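Local coordinates for putative uncharacterized protein SMU.1704 (Streptococcus mutans, PDB 3L7W), which probably binds DNA through a winged helix-turn-helix domain and regulates transcription, as a dimeric member of the PadR-like family, at residues K48-E51 with Y55-T58; D22-D27 with Q61-R66. All blocks are in the same frame, centred on the assembly; numbering follows the deposited sequence.

Contact 1. Residues K48-E51 with Y55-T58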
loop_
_atom_site.group_PDB
_atom_site.type_symbol
_atom_site.label_atom_id
_atom_site.label_comp_id
_atom_site.label_asym_id
_atom_site.label_seq_id
_atom_site.Cartn_x
_atom_site.Cartn_y
_atom_site.Cartn_z
ATOM N N LYS A 48 -18.192 9.367 -4.055
ATOM C CA LYS A 48 -19.620 9.048 -4.138
ATOM C C LYS A 48 -19.913 7.762 -3.374
ATOM O O LYS A 48 -20.839 7.695 -2.564
ATOM C CB LYS A 48 -20.074 8.933 -5.600
ATOM C CG LYS A 48 -21.571 8.698 -5.785
ATOM C CD LYS A 48 -22.015 9.110 -7.190
ATOM C CE LYS A 48 -23.370 8.518 -7.576
ATOM N NZ LYS A 48 -23.250 7.100 -8.048
ATOM N N LYS A 49 -19.099 6.747 -3.624
ATOM C CA LYS A 49 -19.208 5.478 -2.922
ATOM C C LYS A 49 -19.236 5.695 -1.406
ATOM O O LYS A 49 -20.069 5.123 -0.701
ATOM C CB LYS A 49 -18.020 4.606 -3.321
ATOM C CG LYS A 49 -17.859 3.302 -2.573
ATOM C CD LYS A 49 -16.640 2.575 -3.128
ATOM C CE LYS A 49 -16.513 1.180 -2.558
ATOM N NZ LYS A 49 -16.192 1.223 -1.110
ATOM N N LEU A 50 -18.327 6.533 -0.912
ATOM C CA LEU A 50 -18.181 6.741 0.529
ATOM C C LEU A 50 -19.398 7.456 1.035
ATOM O O LEU A 50 -19.827 7.256 2.165
ATOM C CB LEU A 50 -16.936 7.574 0.848
ATOM C CG LEU A 50 -15.626 6.793 0.654
ATOM C CD1 LEU A 50 -14.427 7.672 0.909
ATOM C CD2 LEU A 50 -15.604 5.576 1.579
ATOM N N GLU A 51 -19.942 8.325 0.201
ATOM C CA GLU A 51 -21.146 9.013 0.597
ATOM C C GLU A 51 -22.280 7.997 0.668
ATOM O O GLU A 51 -22.961 7.893 1.680
ATOM C CB GLU A 51 -21.489 10.138 -0.366
ATOM C CG GLU A 51 -22.830 10.763 -0.038
ATOM C CD GLU A 51 -23.213 11.871 -0.987
ATOM O OE1 GLU A 51 -22.509 12.052 -2.017
ATOM O OE2 GLU A 51 -24.221 12.554 -0.691
ATOM N N TYR A 55 -20.470 7.129 4.973
ATOM C CA TYR A 55 -19.298 7.602 5.714
ATOM C C TYR A 55 -19.089 9.089 5.517
ATOM O O TYR A 55 -18.517 9.768 6.366
ATOM C CB TYR A 55 -18.055 6.830 5.279
ATOM C CG TYR A 55 -18.208 5.341 5.458
ATOM C CD1 TYR A 55 -18.692 4.812 6.651
ATOM C CD2 TYR A 55 -17.873 4.465 4.439
ATOM C CE1 TYR A 55 -18.829 3.442 6.822
ATOM C CE2 TYR A 55 -18.008 3.095 4.600
ATOM C CZ TYR A 55 -18.481 2.592 5.792
ATOM O OH TYR A 55 -18.604 1.232 5.940
ATOM N N LEU A 56 -19.540 9.591 4.375
ATOM C CA LEU A 56 -19.486 11.020 4.115
ATOM C C LEU A 56 -20.899 11.568 3.865
ATOM O O LEU A 56 -21.703 10.964 3.162
ATOM C CB LEU A 56 -18.607 11.308 2.901
ATOM C CG LEU A 56 -17.118 10.970 3.037
ATOM C CD1 LEU A 56 -16.440 11.094 1.685
ATOM C CD2 LEU A 56 -16.451 11.878 4.053
ATOM N N SER A 57 -21.203 12.717 4.442
ATOM C CA SER A 57 -22.405 13.414 4.053
ATOM C C SER A 57 -21.870 14.603 3.301
ATOM O O SER A 57 -20.694 14.943 3.444
ATOM C CB SER A 57 -23.229 13.845 5.267
ATOM O OG SER A 57 -22.517 14.792 6.028
ATOM N N THR A 58 -22.717 15.227 2.495
ATOM C CA THR A 58 -22.297 16.357 1.687
ATOM C C THR A 58 -23.268 17.522 1.809
ATOM O O THR A 58 -24.459 17.346 2.063
ATOM C CB THR A 58 -22.298 15.986 0.212
ATOM O OG1 THR A 58 -23.616 15.550 -0.133
ATOM C CG2 THR A 58 -21.277 14.875 -0.086
HETATM O O HOH W 1 -25.217 13.782 2.011
#

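Contact 2. Residues D22-D27 with Q61-R66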
loop_
_atom_site.group_PDB
_atom_site.type_symbol
_atom_site.label_atom_id
_atom_site.label_comp_id
_atom_site.label_asym_id
_atom_site.label_seq_id
_atom_site.Cartn_x
_atom_site.Cartn_y
_atom_site.Cartn_z
ATOM N N ASP A 22 -14.308 19.351 7.017
ATOM C CA ASP A 22 -15.104 19.238 5.809
ATOM C C ASP A 22 -14.289 19.802 4.658
ATOM O O ASP A 22 -13.648 20.835 4.802
ATOM C CB ASP A 22 -16.379 20.046 5.939
ATOM C CG ASP A 22 -17.301 19.513 7.004
ATOM O OD1 ASP A 22 -16.938 18.520 7.670
ATOM O OD2 ASP A 22 -18.391 20.098 7.171
ATOM N N SER A 23 -14.311 19.134 3.514
ATOM C CA SER A 23 -13.618 19.670 2.345
ATOM C C SER A 23 -14.286 19.319 1.028
ATOM O O SER A 23 -14.977 18.309 0.911
ATOM C CB SER A 23 -12.139 19.260 2.335
ATOM O OG SER A 23 -11.842 18.351 3.379
ATOM N N TYR A 24 -14.076 20.162 0.030
ATOM C CA TYR A 24 -14.633 19.887 -1.281
ATOM C C TYR A 24 -13.665 18.994 -2.040
ATOM O O TYR A 24 -12.498 18.847 -1.647
ATOM C CB TYR A 24 -14.940 21.181 -2.041
ATOM C CG TYR A 24 -13.829 22.191 -1.994
ATOM C CD1 TYR A 24 -12.793 22.149 -2.915
ATOM C CD2 TYR A 24 -13.813 23.193 -1.032
ATOM C CE1 TYR A 24 -11.765 23.069 -2.877
ATOM C CE2 TYR A 24 -12.791 24.121 -0.982
ATOM C CZ TYR A 24 -11.766 24.058 -1.911
ATOM O OH TYR A 24 -10.734 24.974 -1.872
ATOM N N GLY A 25 -14.167 18.391 -3.114
ATOM C CA GLY A 25 -13.454 17.354 -3.826
ATOM C C GLY A 25 -12.075 17.772 -4.294
ATOM O O GLY A 25 -11.108 17.036 -4.115
ATOM N N TYR A 26 -11.980 18.951 -4.895
ATOM C CA TYR A 26 -10.716 19.373 -5.483
ATOM C C TYR A 26 -9.650 19.409 -4.401
ATOM O O TYR A 26 -8.506 19.015 -4.615
ATOM C CB TYR A 26 -10.860 20.730 -6.158
ATOM C CG TYR A 26 -9.551 21.300 -6.630
ATOM C CD1 TYR A 26 -8.819 22.159 -5.817
ATOM C CD2 TYR A 26 -9.029 20.965 -7.880
ATOM C CE1 TYR A 26 -7.602 22.679 -6.238
ATOM C CE2 TYR A 26 -7.809 21.481 -8.310
ATOM C CZ TYR A 26 -7.103 22.339 -7.480
ATOM O OH TYR A 26 -5.895 22.864 -7.883
ATOM N N ASP A 27 -10.047 19.855 -3.221
ATOM C CA ASP A 27 -9.133 19.925 -2.098
ATOM C C ASP A 27 -8.643 18.526 -1.725
ATOM O O ASP A 27 -7.455 18.302 -1.479
ATOM C CB ASP A 27 -9.852 20.564 -0.912
ATOM C CG ASP A 27 -8.901 21.175 0.078
ATOM O OD1 ASP A 27 -7.786 21.532 -0.337
ATOM O OD2 ASP A 27 -9.265 21.308 1.266
ATOM N N GLN A 61 -21.683 24.860 -0.251
ATOM C CA GLN A 61 -21.292 26.039 0.492
ATOM C C GLN A 61 -20.490 26.904 -0.458
ATOM O O GLN A 61 -19.689 26.402 -1.249
ATOM C CB GLN A 61 -20.453 25.633 1.694
ATOM C CG GLN A 61 -20.060 26.758 2.623
ATOM C CD GLN A 61 -19.276 26.240 3.811
ATOM O OE1 GLN A 61 -19.834 25.604 4.707
ATOM N NE2 GLN A 61 -17.971 26.485 3.812
ATOM N N GLU A 62 -20.723 28.204 -0.414
ATOM C CA GLU A 62 -19.970 29.090 -1.270
ATOM C C GLU A 62 -18.534 29.082 -0.776
ATOM O O GLU A 62 -18.274 29.101 0.429
ATOM C CB GLU A 62 -20.552 30.505 -1.248
ATOM C CG GLU A 62 -20.190 31.338 -2.473
ATOM N N HIS A 63 -17.599 29.013 -1.710
ATOM C CA HIS A 63 -16.192 29.128 -1.368
ATOM C C HIS A 63 -15.522 29.911 -2.471
ATOM O O HIS A 63 -15.469 29.457 -3.612
ATOM C CB HIS A 63 -15.547 27.754 -1.219
ATOM C CG HIS A 63 -14.088 27.810 -0.899
ATOM N ND1 HIS A 63 -13.614 28.103 0.362
ATOM C CD2 HIS A 63 -12.995 27.618 -1.677
ATOM C CE1 HIS A 63 -12.293 28.084 0.347
ATOM N NE2 HIS A 63 -11.892 27.794 -0.878
ATOM N N GLN A 64 -15.038 31.102 -2.135
ATOM C CA GLN A 64 -14.419 31.964 -3.127
ATOM C C GLN A 64 -15.383 32.241 -4.279
ATOM O O GLN A 64 -14.992 32.214 -5.447
ATOM C CB GLN A 64 -13.134 31.328 -3.662
ATOM C CG GLN A 64 -12.073 31.055 -2.601
ATOM C CD GLN A 64 -10.730 30.663 -3.207
ATOM O OE1 GLN A 64 -9.968 29.895 -2.614
ATOM N NE2 GLN A 64 -10.438 31.186 -4.396
ATOM N N GLY A 65 -16.647 32.486 -3.943
ATOM C CA GLY A 65 -17.629 32.920 -4.922
ATOM C C GLY A 65 -18.193 31.851 -5.843
ATOM O O GLY A 65 -18.818 32.172 -6.857
ATOM N N ARG A 66 -17.971 30.583 -5.511
ATOM C CA ARG A 66 -18.634 29.493 -6.221
ATOM C C ARG A 66 -19.118 28.453 -5.216
ATOM O O ARG A 66 -18.417 28.155 -4.250
ATOM C CB ARG A 66 -17.708 28.843 -7.251
ATOM C CG ARG A 66 -17.021 27.589 -6.754
ATOM C CD ARG A 66 -17.123 26.456 -7.770
ATOM N NE ARG A 66 -15.858 26.185 -8.446
ATOM C CZ ARG A 66 -15.566 25.032 -9.041
ATOM N NH1 ARG A 66 -16.448 24.040 -9.044
ATOM N NH2 ARG A 66 -14.389 24.864 -9.630
#

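Contact 1. Residues K48-E51 with Y55-T58
Leu50 O, near the C-terminal end of helix 40-52, receives two backbone N-H groups, from Tyr55, in the loop, and Leu56, the first residue of strand 56-63. Tyr55 N lies 2.9 Å from Leu50 O, nearly in line with the C=O bond, although the N-H itself is bent (134°). Leu56 N makes the longer bond to Leu50 O, 3.2 Å, with a straighter N-H (154°) that reaches the oxygen from above the carbonyl plane. Beside this pair, Glu51 CA sits 3.3 Å from Leu56 O in a CA-H...O contact. The leucines close the apolar side: Leu50 CB packs on Leu56 CD1 at 3.7 Å, while Leu50 CD2 reaches the edge of the Tyr55 ring, near its plane, 3.8 Å from Tyr55 CD2. From the helix, Glu51 reaches toward Thr58, farther along the strand, its CG anti to the backbone N (174°). There Glu51 OE2 stands 3.1 Å from Thr58 OG1; separately, a water donates to OE2 and accepts from Thr58 N, bridging side chain and backbone. Around this shell, Leu15 of helix 7-20 touches both leucines, and His80 stacks on the Tyr55 ring. A tight helix-to-strand connection of this kind, leading from helix 40-52, probably the recognition helix, into the wing hairpin, is characteristic of the winged helix-turn-helix fold.

Contact 2. Residues D22-D27 with Q61-R66
The wing of the winged helix domain leans here on Tyr24, the N-cap residue just ahead of helix 25-32, through one pair of aromatic side chains, Tyr24 and His63. The rings are oblique, with centroids 5.0 Å apart and planes at 44°. Tyr24 CE2 lies over one face of the imidazole, 3.6 Å above its plane and displaced toward the rim. Tyr24 OH comes 3.2 Å from His63 NE2. His63 holds CG anti to its backbone N (179°), and Tyr24 sets CG between its backbone N and carbonyl carbon (46°), which brings the rings together. Gln64 CG lies 3.6 Å above the opposite imidazole face, also toward the rim. Asp27 CB lies over a face of the Tyr24 ring. A type I' turn runs from His63 to Arg66, its ends paired by His63 N donating to Arg66 O (2.8 Å) and by a weak return bond. In the sheet, strand 66-73 lies between strands 23-24 and 56-63; its Arg68 makes a cation-pi contact with Tyr24 and its Tyr70 meets the same ring edge-to-face. With only 95 Å² buried, this is a light surface contact, joining a helix N-cap to the tip of a two-stranded wing, a hairpin characteristic of winged helix proteins.

From the N terminus, helix 7-20 leads to residues 22-27, the first side of contact 2, where a short edge strand passes into helix 25-32. The chain then runs through helix 40-52 and at once closes the small loop of contact 1, with three residues between 48-51 and 55-58. Strand 56-63 continues from there to 61-66 and closes the much longer loop of contact 2, 33 residues between its segments, so contact 1 is nested inside it. Their centres lie about 16 Å apart, and both use strand 56-63: contact 1 ties its base to helix 40-52, contact 2 its tip to the junction of strand 23-24 and helix 25-32, across the three-stranded antiparallel sheet.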